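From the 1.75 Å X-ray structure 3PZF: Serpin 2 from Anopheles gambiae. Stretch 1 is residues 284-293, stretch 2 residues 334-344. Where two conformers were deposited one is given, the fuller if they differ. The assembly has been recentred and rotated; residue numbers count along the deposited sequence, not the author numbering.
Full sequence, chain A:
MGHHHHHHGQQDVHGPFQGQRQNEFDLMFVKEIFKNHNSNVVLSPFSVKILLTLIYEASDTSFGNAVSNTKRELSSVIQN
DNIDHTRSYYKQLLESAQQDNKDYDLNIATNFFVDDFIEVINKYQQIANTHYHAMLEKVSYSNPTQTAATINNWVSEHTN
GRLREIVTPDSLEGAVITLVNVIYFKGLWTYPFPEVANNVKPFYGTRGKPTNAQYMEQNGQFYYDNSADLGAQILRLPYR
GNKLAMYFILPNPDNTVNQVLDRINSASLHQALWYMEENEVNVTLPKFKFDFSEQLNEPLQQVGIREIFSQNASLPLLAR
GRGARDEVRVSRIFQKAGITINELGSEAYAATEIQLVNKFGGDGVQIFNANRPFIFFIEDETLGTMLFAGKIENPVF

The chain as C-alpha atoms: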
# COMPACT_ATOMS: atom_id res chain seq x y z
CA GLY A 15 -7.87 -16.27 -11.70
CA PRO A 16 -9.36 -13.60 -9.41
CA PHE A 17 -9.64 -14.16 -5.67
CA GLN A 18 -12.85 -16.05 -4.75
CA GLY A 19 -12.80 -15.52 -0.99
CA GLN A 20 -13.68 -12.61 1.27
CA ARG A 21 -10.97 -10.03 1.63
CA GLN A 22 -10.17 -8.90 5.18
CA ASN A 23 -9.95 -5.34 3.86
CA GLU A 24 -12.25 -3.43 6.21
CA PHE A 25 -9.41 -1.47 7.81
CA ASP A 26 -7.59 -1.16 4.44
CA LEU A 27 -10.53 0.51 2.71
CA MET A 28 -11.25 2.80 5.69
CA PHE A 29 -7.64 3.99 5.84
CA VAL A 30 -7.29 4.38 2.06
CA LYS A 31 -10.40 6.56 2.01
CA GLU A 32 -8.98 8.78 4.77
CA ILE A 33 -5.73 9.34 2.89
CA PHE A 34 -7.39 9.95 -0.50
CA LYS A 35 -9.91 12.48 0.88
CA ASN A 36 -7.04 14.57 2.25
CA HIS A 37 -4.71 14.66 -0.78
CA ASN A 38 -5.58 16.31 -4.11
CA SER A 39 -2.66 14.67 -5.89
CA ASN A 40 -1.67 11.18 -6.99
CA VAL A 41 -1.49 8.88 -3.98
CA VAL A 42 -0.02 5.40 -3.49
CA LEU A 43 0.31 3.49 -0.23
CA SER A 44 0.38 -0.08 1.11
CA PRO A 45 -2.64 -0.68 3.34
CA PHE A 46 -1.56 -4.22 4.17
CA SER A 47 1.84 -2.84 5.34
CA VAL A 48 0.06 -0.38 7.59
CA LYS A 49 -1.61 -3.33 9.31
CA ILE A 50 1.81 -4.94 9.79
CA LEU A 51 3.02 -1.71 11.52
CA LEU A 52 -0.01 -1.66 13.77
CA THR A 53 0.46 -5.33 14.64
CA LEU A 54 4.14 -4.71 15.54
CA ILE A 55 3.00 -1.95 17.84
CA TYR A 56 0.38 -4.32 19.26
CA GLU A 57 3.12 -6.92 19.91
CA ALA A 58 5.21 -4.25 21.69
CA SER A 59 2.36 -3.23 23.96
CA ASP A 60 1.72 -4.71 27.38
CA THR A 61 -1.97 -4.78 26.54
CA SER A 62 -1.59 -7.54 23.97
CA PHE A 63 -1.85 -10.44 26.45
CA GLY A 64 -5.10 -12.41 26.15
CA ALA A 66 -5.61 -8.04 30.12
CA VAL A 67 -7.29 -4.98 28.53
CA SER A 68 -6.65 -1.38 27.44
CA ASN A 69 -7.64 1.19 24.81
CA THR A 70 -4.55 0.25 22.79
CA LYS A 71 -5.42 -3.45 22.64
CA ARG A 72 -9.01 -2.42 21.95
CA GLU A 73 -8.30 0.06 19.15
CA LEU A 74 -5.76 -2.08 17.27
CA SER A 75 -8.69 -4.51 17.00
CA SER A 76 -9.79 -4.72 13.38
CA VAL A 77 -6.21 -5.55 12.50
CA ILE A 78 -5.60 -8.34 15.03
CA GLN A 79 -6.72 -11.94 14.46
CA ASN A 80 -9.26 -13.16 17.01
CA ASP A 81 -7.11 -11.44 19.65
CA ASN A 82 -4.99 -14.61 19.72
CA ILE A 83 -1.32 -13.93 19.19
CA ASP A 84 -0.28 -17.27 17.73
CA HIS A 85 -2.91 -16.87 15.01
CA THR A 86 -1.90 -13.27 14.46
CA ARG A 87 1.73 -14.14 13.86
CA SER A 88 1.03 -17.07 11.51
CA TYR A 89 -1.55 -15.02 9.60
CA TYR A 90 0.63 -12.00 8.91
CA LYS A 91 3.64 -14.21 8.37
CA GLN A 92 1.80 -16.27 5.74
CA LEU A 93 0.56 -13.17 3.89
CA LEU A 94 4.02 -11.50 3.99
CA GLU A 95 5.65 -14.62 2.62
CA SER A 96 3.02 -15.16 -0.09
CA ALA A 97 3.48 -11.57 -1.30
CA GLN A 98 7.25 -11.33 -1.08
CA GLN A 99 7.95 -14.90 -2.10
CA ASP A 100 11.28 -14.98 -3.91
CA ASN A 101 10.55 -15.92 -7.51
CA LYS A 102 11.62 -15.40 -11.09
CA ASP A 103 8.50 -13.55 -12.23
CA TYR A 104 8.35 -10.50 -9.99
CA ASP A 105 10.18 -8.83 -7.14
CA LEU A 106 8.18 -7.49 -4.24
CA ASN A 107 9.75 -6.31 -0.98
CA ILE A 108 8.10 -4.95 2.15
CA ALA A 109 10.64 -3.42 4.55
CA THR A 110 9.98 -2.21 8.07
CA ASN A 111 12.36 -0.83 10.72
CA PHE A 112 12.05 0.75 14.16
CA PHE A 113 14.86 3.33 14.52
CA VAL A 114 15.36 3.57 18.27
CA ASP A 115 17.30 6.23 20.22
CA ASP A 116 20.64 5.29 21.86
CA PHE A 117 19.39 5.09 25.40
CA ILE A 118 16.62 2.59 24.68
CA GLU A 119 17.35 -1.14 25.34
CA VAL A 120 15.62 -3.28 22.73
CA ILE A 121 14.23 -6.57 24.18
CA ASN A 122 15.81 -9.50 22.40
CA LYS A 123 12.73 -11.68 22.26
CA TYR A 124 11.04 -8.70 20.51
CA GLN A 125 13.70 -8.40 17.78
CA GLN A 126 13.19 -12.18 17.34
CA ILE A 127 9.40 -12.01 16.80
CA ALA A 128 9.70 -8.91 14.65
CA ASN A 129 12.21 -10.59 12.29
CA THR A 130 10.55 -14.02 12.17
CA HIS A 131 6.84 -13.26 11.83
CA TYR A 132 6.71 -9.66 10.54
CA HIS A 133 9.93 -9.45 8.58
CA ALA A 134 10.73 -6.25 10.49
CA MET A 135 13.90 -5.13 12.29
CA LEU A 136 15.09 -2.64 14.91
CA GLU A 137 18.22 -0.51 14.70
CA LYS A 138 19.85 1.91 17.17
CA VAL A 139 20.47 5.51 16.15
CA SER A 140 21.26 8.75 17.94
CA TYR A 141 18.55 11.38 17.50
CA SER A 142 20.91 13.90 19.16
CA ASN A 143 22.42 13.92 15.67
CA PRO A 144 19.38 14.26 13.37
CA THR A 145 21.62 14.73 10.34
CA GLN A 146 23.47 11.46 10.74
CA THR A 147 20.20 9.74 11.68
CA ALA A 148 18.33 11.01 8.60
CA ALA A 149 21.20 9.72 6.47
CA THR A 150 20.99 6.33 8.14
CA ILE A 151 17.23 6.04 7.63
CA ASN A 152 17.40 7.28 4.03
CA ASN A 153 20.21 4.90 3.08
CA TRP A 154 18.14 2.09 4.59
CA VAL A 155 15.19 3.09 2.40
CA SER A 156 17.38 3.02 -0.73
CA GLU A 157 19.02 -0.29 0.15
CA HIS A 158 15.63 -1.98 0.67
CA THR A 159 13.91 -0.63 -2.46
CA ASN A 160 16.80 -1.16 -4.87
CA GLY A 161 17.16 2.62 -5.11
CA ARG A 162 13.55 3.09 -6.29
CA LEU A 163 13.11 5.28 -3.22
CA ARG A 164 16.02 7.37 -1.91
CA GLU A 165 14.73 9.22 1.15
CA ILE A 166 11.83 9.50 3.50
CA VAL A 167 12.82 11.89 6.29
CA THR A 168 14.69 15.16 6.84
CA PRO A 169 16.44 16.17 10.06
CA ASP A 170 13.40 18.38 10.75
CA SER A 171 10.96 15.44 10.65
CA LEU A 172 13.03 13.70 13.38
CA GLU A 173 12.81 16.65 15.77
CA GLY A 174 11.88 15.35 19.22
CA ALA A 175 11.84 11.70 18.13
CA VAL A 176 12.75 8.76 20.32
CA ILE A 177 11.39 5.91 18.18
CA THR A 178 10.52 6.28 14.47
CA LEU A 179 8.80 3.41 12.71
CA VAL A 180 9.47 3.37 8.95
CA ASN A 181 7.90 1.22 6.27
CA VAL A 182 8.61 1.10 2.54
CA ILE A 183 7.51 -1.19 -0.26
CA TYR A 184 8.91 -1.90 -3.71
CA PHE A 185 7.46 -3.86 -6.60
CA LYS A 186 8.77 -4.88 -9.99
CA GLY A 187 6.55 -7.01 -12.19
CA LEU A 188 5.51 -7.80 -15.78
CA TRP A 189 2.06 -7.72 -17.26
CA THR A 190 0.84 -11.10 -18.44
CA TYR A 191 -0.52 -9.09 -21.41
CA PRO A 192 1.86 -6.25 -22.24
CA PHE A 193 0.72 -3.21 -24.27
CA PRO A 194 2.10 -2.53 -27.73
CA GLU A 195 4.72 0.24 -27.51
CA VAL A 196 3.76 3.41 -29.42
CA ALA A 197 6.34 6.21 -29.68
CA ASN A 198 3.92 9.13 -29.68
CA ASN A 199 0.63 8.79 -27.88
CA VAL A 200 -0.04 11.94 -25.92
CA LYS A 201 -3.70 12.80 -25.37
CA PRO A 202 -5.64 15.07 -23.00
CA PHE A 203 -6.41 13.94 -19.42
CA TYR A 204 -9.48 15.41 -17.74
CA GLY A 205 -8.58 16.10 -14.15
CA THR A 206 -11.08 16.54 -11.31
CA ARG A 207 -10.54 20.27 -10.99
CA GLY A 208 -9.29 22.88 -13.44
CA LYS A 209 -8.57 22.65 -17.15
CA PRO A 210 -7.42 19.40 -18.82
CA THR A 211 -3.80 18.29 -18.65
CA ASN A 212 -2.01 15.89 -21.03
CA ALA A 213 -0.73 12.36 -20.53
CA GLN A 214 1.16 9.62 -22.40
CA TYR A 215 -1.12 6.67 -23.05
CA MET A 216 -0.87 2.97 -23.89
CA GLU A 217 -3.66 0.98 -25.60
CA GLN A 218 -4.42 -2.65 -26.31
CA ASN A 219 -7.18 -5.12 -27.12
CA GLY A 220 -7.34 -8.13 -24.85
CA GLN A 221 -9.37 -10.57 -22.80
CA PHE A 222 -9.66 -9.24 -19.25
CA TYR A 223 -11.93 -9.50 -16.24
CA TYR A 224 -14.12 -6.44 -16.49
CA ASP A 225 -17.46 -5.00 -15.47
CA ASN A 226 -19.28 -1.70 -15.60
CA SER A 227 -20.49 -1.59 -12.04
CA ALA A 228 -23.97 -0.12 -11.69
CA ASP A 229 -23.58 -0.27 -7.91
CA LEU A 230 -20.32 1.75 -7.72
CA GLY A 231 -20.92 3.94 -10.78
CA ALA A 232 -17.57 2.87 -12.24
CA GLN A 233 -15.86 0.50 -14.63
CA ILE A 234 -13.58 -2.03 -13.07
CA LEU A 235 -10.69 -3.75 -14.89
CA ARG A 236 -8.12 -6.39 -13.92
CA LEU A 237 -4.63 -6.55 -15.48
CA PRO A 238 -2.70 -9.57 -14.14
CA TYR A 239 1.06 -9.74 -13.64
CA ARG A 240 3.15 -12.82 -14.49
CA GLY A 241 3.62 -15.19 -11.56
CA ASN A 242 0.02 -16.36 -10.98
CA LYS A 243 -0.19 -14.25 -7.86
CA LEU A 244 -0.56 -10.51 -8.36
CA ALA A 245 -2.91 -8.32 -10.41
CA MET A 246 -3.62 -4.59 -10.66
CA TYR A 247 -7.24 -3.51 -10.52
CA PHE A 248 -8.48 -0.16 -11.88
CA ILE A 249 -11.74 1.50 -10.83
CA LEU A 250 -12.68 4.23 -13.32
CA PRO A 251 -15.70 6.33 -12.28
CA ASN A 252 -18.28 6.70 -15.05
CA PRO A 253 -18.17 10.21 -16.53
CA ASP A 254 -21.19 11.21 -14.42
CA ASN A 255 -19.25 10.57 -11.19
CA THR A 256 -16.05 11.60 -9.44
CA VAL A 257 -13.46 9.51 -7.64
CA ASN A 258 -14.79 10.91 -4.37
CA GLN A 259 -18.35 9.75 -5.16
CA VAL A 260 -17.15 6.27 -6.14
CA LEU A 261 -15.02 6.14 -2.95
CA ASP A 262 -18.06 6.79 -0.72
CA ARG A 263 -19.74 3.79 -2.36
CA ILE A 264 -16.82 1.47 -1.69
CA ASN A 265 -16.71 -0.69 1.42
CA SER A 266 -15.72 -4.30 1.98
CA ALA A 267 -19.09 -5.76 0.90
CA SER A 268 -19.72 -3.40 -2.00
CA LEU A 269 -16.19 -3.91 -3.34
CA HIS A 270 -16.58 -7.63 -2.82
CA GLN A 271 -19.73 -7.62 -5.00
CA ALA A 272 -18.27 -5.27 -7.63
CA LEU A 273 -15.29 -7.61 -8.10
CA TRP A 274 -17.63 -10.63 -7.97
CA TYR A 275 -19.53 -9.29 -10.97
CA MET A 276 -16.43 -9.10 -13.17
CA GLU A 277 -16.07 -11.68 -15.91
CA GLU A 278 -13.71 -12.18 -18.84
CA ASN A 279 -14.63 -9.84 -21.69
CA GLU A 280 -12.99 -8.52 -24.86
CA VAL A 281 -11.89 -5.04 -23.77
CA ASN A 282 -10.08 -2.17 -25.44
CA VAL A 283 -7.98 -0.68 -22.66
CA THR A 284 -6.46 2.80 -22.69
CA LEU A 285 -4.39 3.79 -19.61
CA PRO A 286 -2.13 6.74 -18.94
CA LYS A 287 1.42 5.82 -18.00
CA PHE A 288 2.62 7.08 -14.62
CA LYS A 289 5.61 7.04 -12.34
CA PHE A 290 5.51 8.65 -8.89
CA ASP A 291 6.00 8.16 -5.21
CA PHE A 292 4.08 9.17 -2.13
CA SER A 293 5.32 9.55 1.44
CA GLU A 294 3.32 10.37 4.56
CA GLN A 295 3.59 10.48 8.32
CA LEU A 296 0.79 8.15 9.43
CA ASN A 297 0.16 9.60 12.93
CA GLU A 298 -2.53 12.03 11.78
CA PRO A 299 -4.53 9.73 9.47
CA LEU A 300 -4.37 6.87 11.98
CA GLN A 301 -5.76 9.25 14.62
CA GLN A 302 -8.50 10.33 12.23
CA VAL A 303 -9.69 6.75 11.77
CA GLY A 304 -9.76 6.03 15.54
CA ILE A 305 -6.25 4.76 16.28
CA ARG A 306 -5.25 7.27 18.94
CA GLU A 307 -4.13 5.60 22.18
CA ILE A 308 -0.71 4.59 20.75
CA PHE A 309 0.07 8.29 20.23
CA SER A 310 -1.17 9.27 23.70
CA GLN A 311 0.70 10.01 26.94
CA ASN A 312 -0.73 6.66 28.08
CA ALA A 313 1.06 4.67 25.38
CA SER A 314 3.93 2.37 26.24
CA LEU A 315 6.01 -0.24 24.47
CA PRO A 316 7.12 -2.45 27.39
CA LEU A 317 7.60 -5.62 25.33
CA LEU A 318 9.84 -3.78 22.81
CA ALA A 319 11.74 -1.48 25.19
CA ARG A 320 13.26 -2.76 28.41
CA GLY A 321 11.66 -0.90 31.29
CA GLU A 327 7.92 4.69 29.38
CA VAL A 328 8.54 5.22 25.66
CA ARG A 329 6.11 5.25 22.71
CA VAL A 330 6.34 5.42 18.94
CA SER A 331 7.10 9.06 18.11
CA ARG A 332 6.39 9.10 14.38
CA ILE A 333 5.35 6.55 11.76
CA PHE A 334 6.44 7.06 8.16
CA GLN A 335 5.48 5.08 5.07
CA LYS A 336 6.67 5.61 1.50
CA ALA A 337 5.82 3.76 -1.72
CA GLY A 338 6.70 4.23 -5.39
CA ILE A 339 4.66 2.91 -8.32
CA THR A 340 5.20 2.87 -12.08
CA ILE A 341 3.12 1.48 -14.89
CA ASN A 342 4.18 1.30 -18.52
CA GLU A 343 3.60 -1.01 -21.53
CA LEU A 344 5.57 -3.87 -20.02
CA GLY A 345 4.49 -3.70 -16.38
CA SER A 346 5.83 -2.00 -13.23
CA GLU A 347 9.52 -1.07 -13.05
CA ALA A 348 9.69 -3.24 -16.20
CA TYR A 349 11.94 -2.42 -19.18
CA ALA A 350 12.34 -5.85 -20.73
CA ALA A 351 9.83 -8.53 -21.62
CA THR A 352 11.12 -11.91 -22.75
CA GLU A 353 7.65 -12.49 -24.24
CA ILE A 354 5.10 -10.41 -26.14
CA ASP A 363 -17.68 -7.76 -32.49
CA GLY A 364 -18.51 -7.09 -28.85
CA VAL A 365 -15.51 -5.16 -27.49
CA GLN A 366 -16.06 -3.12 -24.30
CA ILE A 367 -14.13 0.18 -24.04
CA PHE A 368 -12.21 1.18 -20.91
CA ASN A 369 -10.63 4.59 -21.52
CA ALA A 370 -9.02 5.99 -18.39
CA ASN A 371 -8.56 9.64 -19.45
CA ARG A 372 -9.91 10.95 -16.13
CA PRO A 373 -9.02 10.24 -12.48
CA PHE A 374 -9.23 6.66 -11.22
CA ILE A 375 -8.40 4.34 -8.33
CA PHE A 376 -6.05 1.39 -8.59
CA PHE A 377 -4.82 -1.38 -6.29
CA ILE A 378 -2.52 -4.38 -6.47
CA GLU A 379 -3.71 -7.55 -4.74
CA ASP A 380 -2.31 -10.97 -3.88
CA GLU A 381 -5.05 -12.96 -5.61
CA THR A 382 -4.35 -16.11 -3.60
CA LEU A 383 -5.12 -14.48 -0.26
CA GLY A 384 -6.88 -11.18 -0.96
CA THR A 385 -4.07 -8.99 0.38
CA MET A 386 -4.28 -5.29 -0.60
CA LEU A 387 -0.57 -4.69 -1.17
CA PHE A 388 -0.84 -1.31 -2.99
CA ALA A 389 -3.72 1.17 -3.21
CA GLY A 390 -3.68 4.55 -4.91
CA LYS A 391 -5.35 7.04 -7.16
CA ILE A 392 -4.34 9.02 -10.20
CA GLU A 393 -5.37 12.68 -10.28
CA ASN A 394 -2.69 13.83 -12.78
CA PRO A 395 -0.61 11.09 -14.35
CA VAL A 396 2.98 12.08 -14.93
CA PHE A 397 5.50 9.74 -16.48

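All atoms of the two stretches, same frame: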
# COMPACT_ATOMS: atom_id res chain seq x y z
N THR A 284 -7.36 1.65 -22.58
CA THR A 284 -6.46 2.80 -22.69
C THR A 284 -6.14 3.29 -21.28
O THR A 284 -7.07 3.59 -20.51
CB THR A 284 -7.12 3.98 -23.46
OG1 THR A 284 -7.47 3.55 -24.78
CG2 THR A 284 -6.14 5.19 -23.58
N LEU A 285 -4.85 3.37 -20.94
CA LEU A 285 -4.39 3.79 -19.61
C LEU A 285 -3.28 4.81 -19.78
O LEU A 285 -2.44 4.67 -20.69
CB LEU A 285 -3.80 2.64 -18.82
CG LEU A 285 -4.83 1.61 -18.31
CD1 LEU A 285 -4.04 0.46 -17.72
CD2 LEU A 285 -5.70 2.24 -17.25
N PRO A 286 -3.26 5.81 -18.91
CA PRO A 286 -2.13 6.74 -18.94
C PRO A 286 -0.96 6.12 -18.20
O PRO A 286 -1.18 5.47 -17.17
CB PRO A 286 -2.65 7.96 -18.18
CG PRO A 286 -3.66 7.40 -17.20
CD PRO A 286 -4.29 6.21 -17.92
N LYS A 287 0.24 6.29 -18.71
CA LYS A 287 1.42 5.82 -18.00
C LYS A 287 1.69 6.77 -16.83
O LYS A 287 1.39 7.96 -16.90
CB LYS A 287 2.61 5.73 -18.96
CG LYS A 287 2.40 4.64 -20.03
CD LYS A 287 3.61 4.43 -20.92
CE LYS A 287 3.65 5.47 -22.05
NZ LYS A 287 4.81 5.28 -22.98
N PHE A 288 2.25 6.23 -15.75
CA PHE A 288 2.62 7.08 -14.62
C PHE A 288 3.76 6.50 -13.83
O PHE A 288 3.96 5.27 -13.79
CB PHE A 288 1.42 7.39 -13.71
CG PHE A 288 0.68 6.16 -13.19
CD1 PHE A 288 -0.53 5.74 -13.78
CD2 PHE A 288 1.17 5.45 -12.11
CE1 PHE A 288 -1.24 4.62 -13.28
CE2 PHE A 288 0.49 4.32 -11.61
CZ PHE A 288 -0.72 3.90 -12.21
N LYS A 289 4.53 7.40 -13.23
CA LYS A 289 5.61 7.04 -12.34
C LYS A 289 5.67 8.09 -11.24
O LYS A 289 5.92 9.27 -11.51
CB LYS A 289 6.93 7.01 -13.10
CG LYS A 289 8.15 6.76 -12.22
CD LYS A 289 9.41 6.68 -13.04
CE LYS A 289 10.59 6.21 -12.19
NZ LYS A 289 11.85 6.06 -12.99
N PHE A 290 5.47 7.68 -9.98
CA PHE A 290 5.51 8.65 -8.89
C PHE A 290 5.71 7.94 -7.56
O PHE A 290 5.68 6.71 -7.47
CB PHE A 290 4.21 9.49 -8.83
CG PHE A 290 2.96 8.71 -8.36
CD1 PHE A 290 2.52 8.77 -7.03
CD2 PHE A 290 2.21 7.97 -9.26
CE1 PHE A 290 1.38 8.07 -6.61
CE2 PHE A 290 1.08 7.26 -8.86
CZ PHE A 290 0.65 7.31 -7.54
N ASP A 291 5.95 8.73 -6.53
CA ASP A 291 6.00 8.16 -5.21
C ASP A 291 5.20 9.04 -4.24
O ASP A 291 4.80 10.16 -4.56
CB ASP A 291 7.44 7.94 -4.76
CG ASP A 291 8.27 9.15 -4.89
OD1 ASP A 291 7.98 10.15 -4.21
OD2 ASP A 291 9.24 9.08 -5.66
N PHE A 292 4.98 8.51 -3.05
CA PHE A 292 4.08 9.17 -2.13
C PHE A 292 4.55 8.77 -0.75
O PHE A 292 4.76 7.58 -0.48
CB PHE A 292 2.62 8.73 -2.33
CG PHE A 292 1.66 9.45 -1.43
CD1 PHE A 292 1.26 10.75 -1.71
CD2 PHE A 292 1.21 8.87 -0.24
CE1 PHE A 292 0.40 11.44 -0.86
CE2 PHE A 292 0.35 9.55 0.62
CZ PHE A 292 -0.06 10.85 0.29
N SER A 293 4.80 9.76 0.09
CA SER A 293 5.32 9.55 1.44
C SER A 293 4.38 10.26 2.40
O SER A 293 3.86 11.33 2.08
CB SER A 293 6.72 10.15 1.54
OG SER A 293 7.36 9.73 2.73
N PHE A 334 6.32 6.59 9.54
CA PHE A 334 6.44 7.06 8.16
C PHE A 334 6.25 5.88 7.21
O PHE A 334 6.75 4.78 7.47
CB PHE A 334 7.82 7.67 7.91
CG PHE A 334 8.10 8.94 8.68
CD1 PHE A 334 7.58 10.16 8.26
CD2 PHE A 334 8.93 8.92 9.79
CE1 PHE A 334 7.84 11.32 8.96
CE2 PHE A 334 9.20 10.08 10.51
CZ PHE A 334 8.66 11.29 10.08
N GLN A 335 5.54 6.10 6.10
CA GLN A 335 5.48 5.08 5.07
C GLN A 335 5.75 5.74 3.72
O GLN A 335 5.28 6.86 3.47
CB GLN A 335 4.09 4.42 5.01
CG GLN A 335 3.99 3.42 3.88
CD GLN A 335 2.70 2.59 3.87
OE1 GLN A 335 2.68 1.41 4.25
NE2 GLN A 335 1.63 3.19 3.37
N LYS A 336 6.51 5.09 2.87
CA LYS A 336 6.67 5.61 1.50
C LYS A 336 6.58 4.46 0.51
O LYS A 336 6.98 3.33 0.80
CB LYS A 336 8.01 6.32 1.33
CG LYS A 336 8.18 7.02 -0.05
CD LYS A 336 9.38 8.05 0.02
CE LYS A 336 9.41 8.97 -1.21
NZ LYS A 336 10.46 10.08 -1.10
N ALA A 337 6.01 4.75 -0.66
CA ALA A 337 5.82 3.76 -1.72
C ALA A 337 6.02 4.43 -3.07
O ALA A 337 5.59 5.56 -3.24
CB ALA A 337 4.41 3.19 -1.65
N GLY A 338 6.65 3.73 -4.01
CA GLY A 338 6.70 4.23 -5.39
C GLY A 338 5.91 3.29 -6.29
O GLY A 338 5.78 2.11 -5.99
N ILE A 339 5.40 3.78 -7.40
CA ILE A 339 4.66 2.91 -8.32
C ILE A 339 4.91 3.46 -9.71
O ILE A 339 5.01 4.67 -9.90
CB ILE A 339 3.16 2.90 -8.03
CG1 ILE A 339 2.41 1.84 -8.89
CG2 ILE A 339 2.56 4.31 -8.19
CD1 ILE A 339 2.78 0.35 -8.56
N THR A 340 5.05 2.55 -10.67
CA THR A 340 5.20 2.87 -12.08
C THR A 340 4.33 1.92 -12.86
O THR A 340 4.23 0.74 -12.51
CB THR A 340 6.64 2.64 -12.51
OG1 THR A 340 7.52 3.44 -11.70
CG2 THR A 340 6.83 3.00 -14.02
N ILE A 341 3.62 2.40 -13.88
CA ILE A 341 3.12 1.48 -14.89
C ILE A 341 3.55 1.99 -16.27
O ILE A 341 3.51 3.20 -16.56
CB ILE A 341 1.56 1.21 -14.86
CG1 ILE A 341 0.76 2.46 -15.27
CG2 ILE A 341 1.12 0.65 -13.47
CD1 ILE A 341 -0.75 2.22 -15.41
N ASN A 342 3.98 1.05 -17.10
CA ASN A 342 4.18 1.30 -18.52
C ASN A 342 3.69 0.12 -19.38
O ASN A 342 2.94 -0.73 -18.89
CB ASN A 342 5.64 1.66 -18.82
CG ASN A 342 6.59 0.50 -18.61
OD1 ASN A 342 6.18 -0.61 -18.32
ND2 ASN A 342 7.88 0.76 -18.79
N GLU A 343 4.10 0.04 -20.64
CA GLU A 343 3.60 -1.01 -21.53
C GLU A 343 3.96 -2.42 -21.07
O GLU A 343 3.29 -3.37 -21.41
CB GLU A 343 4.19 -0.83 -22.92
CG GLU A 343 3.66 0.42 -23.63
CD GLU A 343 4.46 1.68 -23.32
OE1 GLU A 343 5.38 1.67 -22.45
OE2 GLU A 343 4.16 2.69 -23.95
N LEU A 344 5.07 -2.55 -20.35
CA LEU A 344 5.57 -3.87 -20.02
C LEU A 344 5.18 -4.29 -18.62
O LEU A 344 5.20 -5.49 -18.32
CB LEU A 344 7.08 -3.92 -20.15
CG LEU A 344 7.60 -3.53 -21.53
CD1 LEU A 344 9.10 -3.75 -21.59
CD2 LEU A 344 6.88 -4.34 -22.62
O HOH W 1 7.31 3.44 -21.85
O HOH W 2 10.04 11.55 -3.58

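Ile-341 and Phe-288 cover the most surface in the contact between these two stretches, which bury 797 Å² between them; their strands run antiparallel, 170° between their directions. The two residues face each other as a hydrogen-bonded pair. Ile-341 N donates to Phe-288 O at 2.9 Å, while the return bond, Phe-288 N to Ile-341 O, is weak at 3.4 Å. Their side chains leave the sheet on the same face, and the end of each then comes nearer the other stretch. Chi1 near +60° (p) brings the end of the Phe-288 ring nearer the other strand, and Ile-341, also p at chi1, lays CG1 over the ring face, 3.7 Å from its centroid and 18° off the normal. Its CD1 reaches 3.2 Å from Phe-288 CE1 and lies 3.7 Å from Pro-286 O, a carbonyl buried here without a hydrogen-bonding partner. A beta-branched isoleucine suits this place: it favours extended backbone and offers a long apolar arm to a flat ring.

Ile-339 repeats the theme at the next hydrogen-bonded pair. Its CG2 sits over the face of the Phe-290 ring, 3.8 Å from the centroid, and also meets the edge of the Phe-288 ring, 4.0 Å from CE2 of Phe-288. One methyl group thus touches two aromatic rings. Phenylalanine suits both places because its flat ring gives a broad apolar face on which Ile-341 CG1 or Ile-339 CG2 can rest. The backbone beneath is regular: Phe-290 N to Ile-339 O spans 3.0 Å and Ile-339 N to Phe-290 O 2.9 Å. Phe-292 and Ala-337 continue the ladder, with Phe-292 N to Ala-337 O at 3.0 Å and Ala-337 N to Phe-292 O at 3.1 Å.

The other face carries Lys-289, Asp-291, Ser-293, Lys-336 and Thr-340, and its character is more polar. At these non-hydrogen-bonded pairs the chains draw close, as little as 4.0 Å between the CA atoms of Asp-291 and Gly-338. Glycine presents only its CA there, 3.8 Å from Asp-291 CB. Lys-336, extended with every chi t, runs past Ser-293, its CD 3.7 Å from Ser-293 CB, to approach the carboxylate of Asp-291. The salt bridge from Lys-336 NZ to Asp-291 OD1 is long, 4.0 Å, and a water links the same two atoms, giving to OD1 of Asp-291 at 2.6 Å and accepting from NZ of Lys-336 at 2.9 Å.

At the other end of the contact, Lys-287 packs its stem against Asn-342, CD of Lys-287 lying 4.0 Å from CB of Asn-342, and ends in a short salt bridge from Lys-287 NZ to Glu-343 OE2 at 2.8 Å. Lysine serves both needs, an apolar stem for packing and a charged tip that answers the glutamate.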